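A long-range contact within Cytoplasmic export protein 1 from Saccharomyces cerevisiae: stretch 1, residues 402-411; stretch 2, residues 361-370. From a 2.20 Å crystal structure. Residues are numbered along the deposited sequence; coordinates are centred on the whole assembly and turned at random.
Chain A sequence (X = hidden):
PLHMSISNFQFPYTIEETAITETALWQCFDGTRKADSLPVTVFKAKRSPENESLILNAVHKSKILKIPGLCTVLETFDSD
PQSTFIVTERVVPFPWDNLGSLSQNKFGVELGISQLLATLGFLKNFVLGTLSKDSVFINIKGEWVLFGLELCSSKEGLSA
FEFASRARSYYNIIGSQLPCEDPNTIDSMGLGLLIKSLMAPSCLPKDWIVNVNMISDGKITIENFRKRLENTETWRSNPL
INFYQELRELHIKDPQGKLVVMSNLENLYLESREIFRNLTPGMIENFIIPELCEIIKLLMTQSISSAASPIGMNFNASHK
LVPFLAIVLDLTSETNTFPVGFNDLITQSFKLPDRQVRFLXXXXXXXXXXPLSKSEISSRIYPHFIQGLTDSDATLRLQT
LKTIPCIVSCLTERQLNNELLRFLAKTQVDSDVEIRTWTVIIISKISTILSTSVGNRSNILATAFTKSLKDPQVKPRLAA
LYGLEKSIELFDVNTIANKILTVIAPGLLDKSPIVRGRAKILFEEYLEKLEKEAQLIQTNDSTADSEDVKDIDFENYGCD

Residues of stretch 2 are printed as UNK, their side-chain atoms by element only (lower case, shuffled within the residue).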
ATOM      1  N   LYS A 402      -8.784 -11.930  22.710  1.00 28.94           N
ATOM      2  CA  LYS A 402      -8.702 -10.463  22.779  1.00 29.34           C
ATOM      3  C   LYS A 402      -8.969  -9.766  21.434  1.00 30.63           C
ATOM      4  O   LYS A 402      -8.999  -8.528  21.336  1.00 28.99           O
ATOM      5  CB  LYS A 402      -7.283 -10.058  23.156  1.00 30.89           C
ATOM      6  CG  LYS A 402      -6.830 -10.392  24.559  1.00 37.91           C
ATOM      7  CD  LYS A 402      -5.601  -9.542  24.856  1.00 38.19           C
ATOM      8  CE  LYS A 402      -5.020  -9.854  26.235  1.00 42.78           C
ATOM      9  NZ  LYS A 402      -3.986  -8.851  26.640  1.00 41.38           N
ATOM     10  N   THR A 403      -9.053 -10.540  20.371  1.00 26.59           N
ATOM     11  CA  THR A 403      -9.214  -9.954  19.052  1.00 23.64           C
ATOM     12  C   THR A 403     -10.689  -9.993  18.638  1.00 23.58           C
ATOM     13  O   THR A 403     -11.047  -9.395  17.663  1.00 23.94           O
ATOM     14  CB  THR A 403      -8.302 -10.729  18.047  1.00 23.06           C
ATOM     15  OG1 THR A 403      -6.946 -10.517  18.446  1.00 26.70           O
ATOM     16  CG2 THR A 403      -8.444 -10.262  16.624  1.00 23.30           C
ATOM     17  N   ILE A 404     -11.527 -10.726  19.369  1.00 22.65           N
ATOM     18  CA  ILE A 404     -12.914 -10.953  18.989  1.00 25.66           C
ATOM     19  C   ILE A 404     -13.691  -9.649  18.820  1.00 26.19           C
ATOM     20  O   ILE A 404     -14.455  -9.507  17.860  1.00 26.32           O
ATOM     21  CB  ILE A 404     -13.628 -11.873  20.031  1.00 24.10           C
ATOM     22  CG1 ILE A 404     -13.261 -13.342  19.789  1.00 26.85           C
ATOM     23  CG2 ILE A 404     -15.140 -11.741  19.934  1.00 24.06           C
ATOM     24  CD1 ILE A 404     -13.652 -14.282  20.929  1.00 25.35           C
ATOM     25  N   PRO A 405     -13.505  -8.695  19.746  1.00 25.25           N
ATOM     26  CA  PRO A 405     -14.232  -7.454  19.594  1.00 26.68           C
ATOM     27  C   PRO A 405     -13.978  -6.703  18.280  1.00 30.26           C
ATOM     28  O   PRO A 405     -14.834  -5.965  17.822  1.00 31.45           O
ATOM     29  CB  PRO A 405     -13.721  -6.616  20.757  1.00 24.24           C
ATOM     30  CG  PRO A 405     -13.483  -7.654  21.807  1.00 26.29           C
ATOM     31  CD  PRO A 405     -12.774  -8.742  21.027  1.00 23.71           C
ATOM     32  N   CYS A 406     -12.805  -6.841  17.696  1.00 32.75           N
ATOM     33  CA  CYS A 406     -12.484  -6.086  16.464  1.00 33.19           C
ATOM     34  C   CYS A 406     -13.144  -6.715  15.231  1.00 32.47           C
ATOM     35  O   CYS A 406     -13.323  -6.080  14.202  1.00 37.55           O
ATOM     36  CB  CYS A 406     -10.970  -6.095  16.238  1.00 36.56           C
ATOM     37  SG  CYS A 406      -9.926  -5.780  17.679  1.00 47.94           S
ATOM     38  N   ILE A 407     -13.501  -7.976  15.272  1.00 31.08           N
ATOM     39  CA  ILE A 407     -14.095  -8.478  14.033  1.00 30.89           C
ATOM     40  C   ILE A 407     -15.579  -8.745  14.131  1.00 32.47           C
ATOM     41  O   ILE A 407     -16.251  -9.069  13.157  1.00 34.83           O
ATOM     42  CB  ILE A 407     -13.276  -9.636  13.354  1.00 31.85           C
ATOM     43  CG1 ILE A 407     -13.723 -11.005  13.784  1.00 30.88           C
ATOM     44  CG2 ILE A 407     -11.744  -9.411  13.467  1.00 33.67           C
ATOM     45  CD1 ILE A 407     -13.711 -11.235  15.269  1.00 33.25           C
ATOM     46  N   VAL A 408     -16.095  -8.553  15.318  1.00 30.68           N
ATOM     47  CA  VAL A 408     -17.459  -8.900  15.596  1.00 32.92           C
ATOM     48  C   VAL A 408     -18.466  -8.164  14.696  1.00 30.25           C
ATOM     49  O   VAL A 408     -19.559  -8.678  14.398  1.00 33.05           O
ATOM     50  CB  VAL A 408     -17.644  -8.694  17.099  1.00 32.61           C
ATOM     51  CG1 VAL A 408     -18.431  -7.456  17.393  1.00 36.41           C
ATOM     52  CG2 VAL A 408     -18.183  -9.934  17.758  1.00 34.96           C
ATOM     53  N   SER A 409     -18.113  -6.998  14.186  1.00 34.41           N
ATOM     54  CA  SER A 409     -19.108  -6.275  13.321  1.00 36.62           C
ATOM     55  C   SER A 409     -19.187  -6.828  11.907  1.00 37.73           C
ATOM     56  O   SER A 409     -20.105  -6.510  11.139  1.00 40.89           O
ATOM     57  CB  SER A 409     -18.909  -4.763  13.330  1.00 32.08           C
ATOM     58  OG  SER A 409     -17.779  -4.355  12.631  1.00 31.36           O
ATOM     59  N   CYS A 410     -18.244  -7.696  11.571  1.00 33.01           N
ATOM     60  CA  CYS A 410     -18.360  -8.472  10.364  1.00 34.97           C
ATOM     61  C   CYS A 410     -19.333  -9.649  10.403  1.00 31.74           C
ATOM     62  O   CYS A 410     -19.688 -10.138   9.343  1.00 34.80           O
ATOM     63  CB  CYS A 410     -16.981  -9.013   9.954  1.00 33.29           C
ATOM     64  SG  CYS A 410     -15.765  -7.737   9.634  1.00 34.77           S
ATOM     65  N   LEU A 411     -19.709 -10.162  11.578  1.00 30.33           N
ATOM     66  CA  LEU A 411     -20.301 -11.544  11.631  1.00 31.82           C
ATOM     67  C   LEU A 411     -21.759 -11.647  11.256  1.00 36.91           C
ATOM     68  O   LEU A 411     -22.510 -10.720  11.543  1.00 34.13           O
ATOM     69  CB  LEU A 411     -20.120 -12.175  13.010  1.00 28.72           C
ATOM     70  CG  LEU A 411     -18.668 -12.095  13.473  1.00 28.21           C
ATOM     71  CD1 LEU A 411     -18.492 -12.634  14.890  1.00 27.88           C
ATOM     72  CD2 LEU A 411     -17.807 -12.854  12.471  1.00 29.34           C
ATOM     73  N   UNK A 361      -1.236 -12.615  11.777  1.00 22.94           N
ATOM     74  CA  UNK A 361      -2.502 -12.254  11.173  1.00 26.38           C
ATOM     75  C   UNK A 361      -3.430 -11.611  12.209  1.00 26.03           C
ATOM     76  O   UNK A 361      -4.194 -10.693  11.907  1.00 27.22           O
ATOM     77  c   UNK A 361      -2.807 -13.364   8.212  1.00 23.41           C
ATOM     78  c   UNK A 361      -3.295 -15.613   9.257  1.00 24.28           C
ATOM     79  c   UNK A 361      -3.216 -13.522  10.659  1.00 26.48           C
ATOM     80  c   UNK A 361      -2.638 -14.245   9.445  1.00 27.25           C
ATOM     81  N   UNK A 362      -3.375 -12.117  13.439  1.00 26.42           N
ATOM     82  CA  UNK A 362      -4.203 -11.547  14.469  1.00 28.08           C
ATOM     83  C   UNK A 362      -3.843 -10.082  14.668  1.00 28.22           C
ATOM     84  O   UNK A 362      -4.746  -9.276  14.778  1.00 30.49           O
ATOM     85  c   UNK A 362      -4.130 -12.355  15.784  1.00 24.12           C
ATOM     86  c   UNK A 362      -6.207 -13.858  15.565  1.00 23.87           C
ATOM     87  c   UNK A 362      -4.709 -13.750  15.809  1.00 24.87           C
ATOM     88  c   UNK A 362      -4.391 -14.385  17.155  1.00 25.28           C
ATOM     89  N   UNK A 363      -2.544  -9.767  14.693  1.00 28.09           N
ATOM     90  CA  UNK A 363      -2.041  -8.377  14.720  1.00 30.58           C
ATOM     91  C   UNK A 363      -2.560  -7.473  13.616  1.00 30.76           C
ATOM     92  O   UNK A 363      -2.802  -6.310  13.886  1.00 28.74           O
ATOM     93  c   UNK A 363      -0.486  -8.299  14.748  1.00 29.58           C
ATOM     94  c   UNK A 363       0.031  -6.895  14.516  1.00 29.20           C
ATOM     95  c   UNK A 363       0.020  -8.768  16.102  1.00 29.90           C
ATOM     96  c   UNK A 363       1.340  -9.512  16.067  1.00 31.88           C
ATOM     97  N   UNK A 364      -2.724  -7.991  12.386  1.00 30.69           N
ATOM     98  CA  UNK A 364      -3.155  -7.152  11.283  1.00 28.36           C
ATOM     99  C   UNK A 364      -4.670  -7.254  10.949  1.00 27.93           C
ATOM    100  O   UNK A 364      -5.088  -6.596  10.027  1.00 31.28           O
ATOM    101  c   UNK A 364       0.145  -7.287  10.545  1.00 30.70           C
ATOM    102  c   UNK A 364       1.519  -5.395   9.986  1.00 31.63           C
ATOM    103  o   UNK A 364       2.776  -4.832  10.055  1.00 31.28           O
ATOM    104  c   UNK A 364      -2.323  -7.418  10.018  1.00 30.01           C
ATOM    105  c   UNK A 364      -0.831  -5.414   9.419  1.00 27.09           C
ATOM    106  c   UNK A 364       0.402  -4.737   9.432  1.00 27.18           C
ATOM    107  c   UNK A 364      -0.973  -6.687   9.994  1.00 31.57           C
ATOM    108  c   UNK A 364       1.389  -6.665  10.528  1.00 31.75           C
ATOM    109  N   UNK A 365      -5.465  -8.065  11.676  1.00 25.89           N
ATOM    110  CA  UNK A 365      -6.871  -8.341  11.310  1.00 28.50           C
ATOM    111  C   UNK A 365      -7.744  -7.102  11.251  1.00 27.30           C
ATOM    112  O   UNK A 365      -8.448  -6.922  10.280  1.00 30.72           O
ATOM    113  c   UNK A 365      -8.952 -11.410  12.646  1.00 33.42           C
ATOM    114  c   UNK A 365      -7.546  -9.373  12.248  1.00 31.32           C
ATOM    115  c   UNK A 365      -8.151 -10.641  11.619  1.00 31.94           C
ATOM    116  c   UNK A 365      -8.950 -10.478  10.309  1.00 28.83           C
ATOM    117  N   UNK A 366      -7.700  -6.245  12.301  1.00 29.62           N
ATOM    118  CA  UNK A 366      -8.471  -4.975  12.267  1.00 32.22           C
ATOM    119  C   UNK A 366      -8.135  -4.149  11.034  1.00 29.58           C
ATOM    120  O   UNK A 366      -9.006  -3.644  10.393  1.00 37.02           O
ATOM    121  c   UNK A 366      -7.355  -5.291  14.420  1.00 28.73           C
ATOM    122  c   UNK A 366      -6.807  -6.315  13.476  1.00 27.00           C
ATOM    123  c   UNK A 366      -8.054  -4.249  13.581  1.00 33.83           C
ATOM    124  N   UNK A 367      -6.879  -4.102  10.649  1.00 31.61           N
ATOM    125  CA  UNK A 367      -6.514  -3.448   9.406  1.00 30.93           C
ATOM    126  C   UNK A 367      -6.880  -4.239   8.174  1.00 30.94           C
ATOM    127  O   UNK A 367      -6.862  -3.676   7.123  1.00 29.11           O
ATOM    128  c   UNK A 367      -2.975  -0.421  11.023  1.00 47.48           C
ATOM    129  c   UNK A 367      -5.000  -3.179   9.368  1.00 36.71           C
ATOM    130  c   UNK A 367      -4.492  -2.308  10.482  1.00 39.97           C
ATOM    131  n   UNK A 367      -1.740  -1.091  11.519  1.00 53.96           N
ATOM    132  c   UNK A 367      -3.544  -1.284   9.913  1.00 48.48           C
ATOM    133  N   UNK A 368      -7.143  -5.554   8.263  1.00 31.54           N
ATOM    134  CA  UNK A 368      -7.503  -6.281   7.043  1.00 31.81           C
ATOM    135  C   UNK A 368      -8.986  -6.128   6.693  1.00 34.15           C
ATOM    136  O   UNK A 368      -9.421  -6.496   5.618  1.00 30.77           O
ATOM    137  c   UNK A 368      -5.569  -8.043   7.189  1.00 33.30           C
ATOM    138  c   UNK A 368      -7.088  -7.751   7.119  1.00 33.19           C
ATOM    139  c   UNK A 368      -5.279  -9.405   7.789  1.00 31.45           C
ATOM    140  c   UNK A 368      -4.932  -7.885   5.806  1.00 30.82           C
ATOM    141  N   UNK A 369      -9.769  -5.566   7.614  1.00 38.93           N
ATOM    142  CA  UNK A 369     -11.189  -5.331   7.346  1.00 34.25           C
ATOM    143  C   UNK A 369     -11.331  -4.067   6.532  1.00 35.67           C
ATOM    144  O   UNK A 369     -10.997  -2.984   7.001  1.00 37.74           O
ATOM    145  c   UNK A 369     -13.469  -4.916   8.418  1.00 38.78           C
ATOM    146  c   UNK A 369     -11.740  -6.481   9.484  1.00 36.75           C
ATOM    147  c   UNK A 369     -11.977  -5.217   8.672  1.00 42.08           C
ATOM    148  c   UNK A 369     -12.204  -6.401  10.912  1.00 39.23           C
ATOM    149  N   UNK A 370     -11.784  -4.230   5.293  1.00 35.45           N
ATOM    150  CA  UNK A 370     -11.713  -3.199   4.286  1.00 34.77           C
ATOM    151  C   UNK A 370     -11.111  -3.790   3.021  1.00 36.12           C
ATOM    152  O   UNK A 370     -11.818  -4.127   2.078  1.00 40.77           O
TER

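Position 361 carries four side-chain carbons, forked at the second, and none comes within reach of stretch 1; the fork at the second carbon makes it Leu361. Position 362 has the same four-carbon pattern, again forked at the second, and its CA-to-CB bond points sideways. Its CB lies 4.3 Å from OG1 of Thr403, while its backbone O is 4.2 Å from CG2 of Thr403. This is Leu362. At position 363 four carbons fork at the first, one arm being two carbons long; its CA-to-CB bond points away from stretch 1, and the residue is exposed. The branching defines Ile363. Position 364 shows one carbon leading into a six-carbon ring that bears an oxygen, and it lies out of reach of the partner. That is a tyrosine, Tyr364.

Position 365 again has four carbons forked at the second, with the CA-to-CB bond pointing toward stretch 1. One terminal carbon approaches CG2 of Ile407 to 3.5 Å and CG2 of Thr403 to 4.2 Å. The residue is Leu365, the carbon is CD1, and chi1 of -123° lies between the usual wells. At position 366 three carbons close a ring onto the backbone N, and the middle one rests 4.1 Å from CB of Cys406; a ring of this kind is proline, Pro366, and the middle carbon is CG. The ring leaves this N without a hydrogen to donate, and the helix is kinked here.

Position 367 has four carbons in a row ending in nitrogen; it is exposed and makes no contact. The chain is the signature of Lys367. Position 368 returns to four carbons forked at the second, buried but out of reach of stretch 1: Leu368. Position 369 has four carbons forked at the first, with one arm of two carbons. The end of the long arm lies 3.5 Å from O of Cys406 and 4.0 Å from CG2 of Ile407, and the short arm lies 3.8 Å from SG of Cys410. It is Ile369, the long arm ending in CD1 and the short arm being CG2. Position 370 has no side-chain atoms, and its phi/psi of 130/-80 would jam a CB against the preceding carbonyl O, so it is Gly370.

The two helices run nearly parallel, at 17° and 9.5 Å at closest approach, and together the stretches bury 328 Å². No hydrogen bond crosses between them; the contact rests on packing. Thr403 covers the Leu362 and Leu365 end, Cys406 meets Pro366, and Ile407 touches both Leu365 and Ile369. Beyond the helix, Ile369 extends the packing to Cys410.

Stretch 2 (361-370) LLIYLPKLIG
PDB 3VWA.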